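Local coordinates for protein cytochrome c2 (Rhodobacter capsulatus, PDB 1VYD) that carries electrons through its covalently attached heme c to the oxidized bacteriochlorophyll in photophosphorylation, and may also serve the respiratory chain, at residues A[58-62]-A[63-67]. The protein carries 1 engineered substitution. Numbering follows the deposited sequence.
Sequences VALGA and SGFAW. With HEM (protoporphyrin IX containing Fe), chain C.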
ATOM      1  N   VAL A  58       8.392   7.590   4.814  1.00 24.53           N
ATOM      2  CA  VAL A  58       7.920   8.883   5.415  1.00 27.81           C
ATOM      3  C   VAL A  58       8.391  10.124   4.668  1.00 26.66           C
ATOM      4  O   VAL A  58       7.629  11.069   4.431  1.00 27.42           O
ATOM      5  CB  VAL A  58       8.440   8.821   6.863  1.00 28.24           C
ATOM      6  CG1 VAL A  58       8.392  10.170   7.567  1.00 26.18           C
ATOM      7  CG2 VAL A  58       7.610   7.759   7.595  1.00 27.70           C
ATOM      8  N   ALA A  59       9.672  10.179   4.206  1.00 26.62           N
ATOM      9  CA  ALA A  59      10.259  11.291   3.456  1.00 25.33           C
ATOM     10  C   ALA A  59       9.507  11.439   2.136  1.00 26.97           C
ATOM     11  O   ALA A  59       9.221  12.484   1.582  1.00 30.85           O
ATOM     12  CB  ALA A  59      11.759  10.995   3.114  1.00 23.16           C
ATOM     13  N   LEU A  60       9.072  10.283   1.591  1.00 29.33           N
ATOM     14  CA  LEU A  60       8.267  10.296   0.388  1.00 27.57           C
ATOM     15  C   LEU A  60       6.949  10.992   0.663  1.00 27.81           C
ATOM     16  O   LEU A  60       6.565  11.870  -0.104  1.00 27.25           O
ATOM     17  CB  LEU A  60       8.150   8.873  -0.141  1.00 29.87           C
ATOM     18  CG  LEU A  60       7.222   8.792  -1.397  1.00 31.91           C
ATOM     19  CD1 LEU A  60       7.791   9.584  -2.560  1.00 32.43           C
ATOM     20  CD2 LEU A  60       6.881   7.348  -1.608  1.00 32.44           C
ATOM     21  N   GLY A  61       6.279  10.753   1.816  1.00 27.40           N
ATOM     22  CA  GLY A  61       5.040  11.525   2.005  1.00 26.14           C
ATOM     23  C   GLY A  61       5.367  12.968   2.431  1.00 29.77           C
ATOM     24  O   GLY A  61       4.602  13.927   2.216  1.00 28.87           O
ATOM     25  N   ALA A  62       6.557  13.187   3.053  1.00 28.01           N
ATOM     26  CA  ALA A  62       6.880  14.550   3.446  1.00 29.19           C
ATOM     27  C   ALA A  62       7.084  15.420   2.225  1.00 30.80           C
ATOM     28  O   ALA A  62       6.812  16.602   2.274  1.00 31.67           O
ATOM     29  CB  ALA A  62       8.035  14.451   4.409  1.00 27.52           C
ATOM     30  N   SER A  63       7.416  14.896   1.055  1.00 34.33           N
ATOM     31  CA  SER A  63       7.502  15.722  -0.147  1.00 37.28           C
ATOM     32  C   SER A  63       6.165  15.900  -0.861  1.00 37.98           C
ATOM     33  O   SER A  63       6.294  16.260  -2.039  1.00 38.04           O
ATOM     34  CB  SER A  63       8.455  15.026  -1.152  1.00 38.68           C
ATOM     35  OG  SER A  63       7.613  13.944  -1.648  1.00 39.83           O
ATOM     36  N   GLY A  64       4.992  15.540  -0.344  1.00 35.26           N
ATOM     37  CA  GLY A  64       3.774  15.825  -1.109  1.00 36.19           C
ATOM     38  C   GLY A  64       3.094  14.602  -1.707  1.00 35.79           C
ATOM     39  O   GLY A  64       1.894  14.570  -1.940  1.00 37.36           O
ATOM     40  N   PHE A  65       3.766  13.493  -1.877  1.00 34.26           N
ATOM     41  CA  PHE A  65       3.261  12.294  -2.477  1.00 31.12           C
ATOM     42  C   PHE A  65       2.110  11.629  -1.706  1.00 30.03           C
ATOM     43  O   PHE A  65       2.198  11.137  -0.587  1.00 26.30           O
ATOM     44  CB  PHE A  65       4.468  11.372  -2.688  1.00 30.37           C
ATOM     45  CG  PHE A  65       4.074  10.085  -3.392  1.00 32.11           C
ATOM     46  CD1 PHE A  65       4.189  10.032  -4.769  1.00 32.07           C
ATOM     47  CD2 PHE A  65       3.681   8.956  -2.660  1.00 31.06           C
ATOM     48  CE1 PHE A  65       3.894   8.861  -5.450  1.00 34.03           C
ATOM     49  CE2 PHE A  65       3.400   7.782  -3.360  1.00 33.87           C
ATOM     50  CZ  PHE A  65       3.452   7.723  -4.740  1.00 32.06           C
ATOM     51  N   ALA A  66       1.024  11.411  -2.468  1.00 27.44           N
ATOM     52  CA  ALA A  66      -0.125  10.665  -2.097  1.00 29.25           C
ATOM     53  C   ALA A  66      -0.262   9.505  -3.112  1.00 31.97           C
ATOM     54  O   ALA A  66      -0.032   9.730  -4.292  1.00 31.76           O
ATOM     55  CB  ALA A  66      -1.362  11.537  -2.110  1.00 27.31           C
ATOM     56  N   TRP A  67      -0.596   8.298  -2.606  1.00 30.73           N
ATOM     57  CA  TRP A  67      -0.769   7.194  -3.494  1.00 30.20           C
ATOM     58  C   TRP A  67      -1.940   7.317  -4.458  1.00 30.58           C
ATOM     59  O   TRP A  67      -3.081   7.539  -4.073  1.00 31.11           O
ATOM     60  CB  TRP A  67      -1.111   5.916  -2.662  1.00 30.02           C
ATOM     61  CG  TRP A  67       0.003   5.552  -1.736  1.00 26.41           C
ATOM     62  CD1 TRP A  67       0.034   5.677  -0.361  1.00 26.11           C
ATOM     63  CD2 TRP A  67       1.204   4.904  -2.113  1.00 26.50           C
ATOM     64  NE1 TRP A  67       1.183   5.159   0.138  1.00 23.80           N
ATOM     65  CE2 TRP A  67       1.959   4.729  -0.941  1.00 25.47           C
ATOM     66  CE3 TRP A  67       1.740   4.479  -3.346  1.00 27.07           C
ATOM     67  CZ2 TRP A  67       3.229   4.138  -0.978  1.00 24.94           C
ATOM     68  CZ3 TRP A  67       2.995   3.949  -3.390  1.00 25.60           C
ATOM     69  CH2 TRP A  67       3.739   3.770  -2.189  1.00 26.47           C
TER
HETATM   70  CHA HEM C1117       3.377  -0.591   3.297  1.00 25.42           C
HETATM   71  CHB HEM C1117       0.337  -2.312  -0.100  1.00 23.55           C
HETATM   72  CHC HEM C1117       1.890  -6.832   0.857  1.00 22.83           C
HETATM   73  CHD HEM C1117       4.251  -5.155   4.780  1.00 23.53           C
HETATM   74  C1A HEM C1117       2.481  -0.694   2.238  1.00 23.79           C
HETATM   75  C2A HEM C1117       1.849   0.413   1.550  1.00 24.74           C
HETATM   76  C3A HEM C1117       1.051  -0.087   0.631  1.00 23.13           C
HETATM   77  C4A HEM C1117       1.144  -1.513   0.696  1.00 23.40           C
HETATM   78  CMA HEM C1117       0.091   0.512  -0.424  1.00 27.42           C
HETATM   79  CAA HEM C1117       2.129   1.910   1.924  1.00 23.06           C
HETATM   80  CBA HEM C1117       1.117   2.352   2.954  1.00 23.66           C
HETATM   81  CGA HEM C1117       1.178   3.770   3.481  1.00 25.21           C
HETATM   82  O1A HEM C1117       2.022   4.587   3.010  1.00 26.00           O
HETATM   83  O2A HEM C1117       0.444   3.951   4.482  1.00 23.17           O
HETATM   84  C1B HEM C1117       0.535  -3.678  -0.080  1.00 21.50           C
HETATM   85  C2B HEM C1117      -0.112  -4.569  -1.012  1.00 23.67           C
HETATM   86  C3B HEM C1117       0.368  -5.793  -0.752  1.00 23.50           C
HETATM   87  C4B HEM C1117       1.254  -5.727   0.363  1.00 22.22           C
HETATM   88  CMB HEM C1117      -1.178  -4.126  -2.073  1.00 21.52           C
HETATM   89  CAB HEM C1117       0.118  -7.116  -1.518  1.00 23.40           C
HETATM   90  CBB HEM C1117       0.298  -7.137  -2.892  1.00 24.22           C
HETATM   91  C1C HEM C1117       2.657  -6.739   2.014  1.00 24.27           C
HETATM   92  C2C HEM C1117       3.203  -7.893   2.715  1.00 22.05           C
HETATM   93  C3C HEM C1117       3.863  -7.437   3.760  1.00 24.33           C
HETATM   94  C4C HEM C1117       3.745  -5.989   3.788  1.00 25.14           C
HETATM   95  CMC HEM C1117       2.935  -9.330   2.232  1.00 21.81           C
HETATM   96  CAC HEM C1117       4.744  -8.183   4.785  1.00 28.10           C
HETATM   97  CBC HEM C1117       5.474  -9.306   4.483  1.00 29.21           C
HETATM   98  C1D HEM C1117       4.175  -3.775   4.727  1.00 22.26           C
HETATM   99  C2D HEM C1117       4.922  -2.894   5.585  1.00 21.39           C
HETATM  100  C3D HEM C1117       4.678  -1.635   5.175  1.00 22.27           C
HETATM  101  C4D HEM C1117       3.826  -1.694   4.011  1.00 25.18           C
HETATM  102  CMD HEM C1117       5.769  -3.399   6.764  1.00 21.32           C
HETATM  103  CAD HEM C1117       5.254  -0.318   5.689  1.00 24.71           C
HETATM  104  CBD HEM C1117       6.467   0.030   4.751  1.00 27.00           C
HETATM  105  CGD HEM C1117       7.600   0.792   5.376  1.00 30.22           C
HETATM  106  O1D HEM C1117       8.629   0.803   4.656  1.00 32.31           O
HETATM  107  O2D HEM C1117       7.555   1.208   6.576  1.00 30.83           O
HETATM  108  NA  HEM C1117       2.027  -1.849   1.696  1.00 22.97           N
HETATM  109  NB  HEM C1117       1.315  -4.398   0.773  1.00 21.55           N
HETATM  110  NC  HEM C1117       3.010  -5.584   2.678  1.00 24.22           N
HETATM  111  ND  HEM C1117       3.531  -3.029   3.744  1.00 22.25           N
HETATM  112 FE   HEM C1117       2.488  -3.714   2.221  1.00 25.71          FE
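Leu60 sets its branched end obliquely against the Phe65 ring, CD2 lying 3.7 Å from Phe65 CD2 while CD1 rests near Phe65 CB and CG. Phe65 reaches it with CG anti to the backbone N (chi1 -177°), and Leu83 and Lys86 of helix 79-87 also touch Leu60. Helix 55-62 ends beside this apolar pair. Ser63 N bonds to Ala59 O at 3.1 Å and only weakly to Leu60 O, which receives a second, shorter bond from Ser63 OG (2.8 Å). Gly64 N then closes a tight turn on Gly61 O at 3.1 Å, almost linear at its hydrogen but arriving from above the carbonyl plane. Gly64 has positive phi (109°), a conformation in which a CB would collide with the carbonyl oxygen of Ser63, which favours glycine. The chain thus turns toward the heme pocket of this class I cytochrome c fold, where Trp67 gives its NE1 hydrogen to heme propionate O1A at 3.0 Å, nearly straight at the hydrogen (169°), the oxygen lying in the indole plane. A phenylalanine in place of Trp67 would probably leave that propionate oxygen without this donor. Phe65 CE2 stands over one face of the Trp67 indole, 3.6 Å above its plane and offset toward the rim.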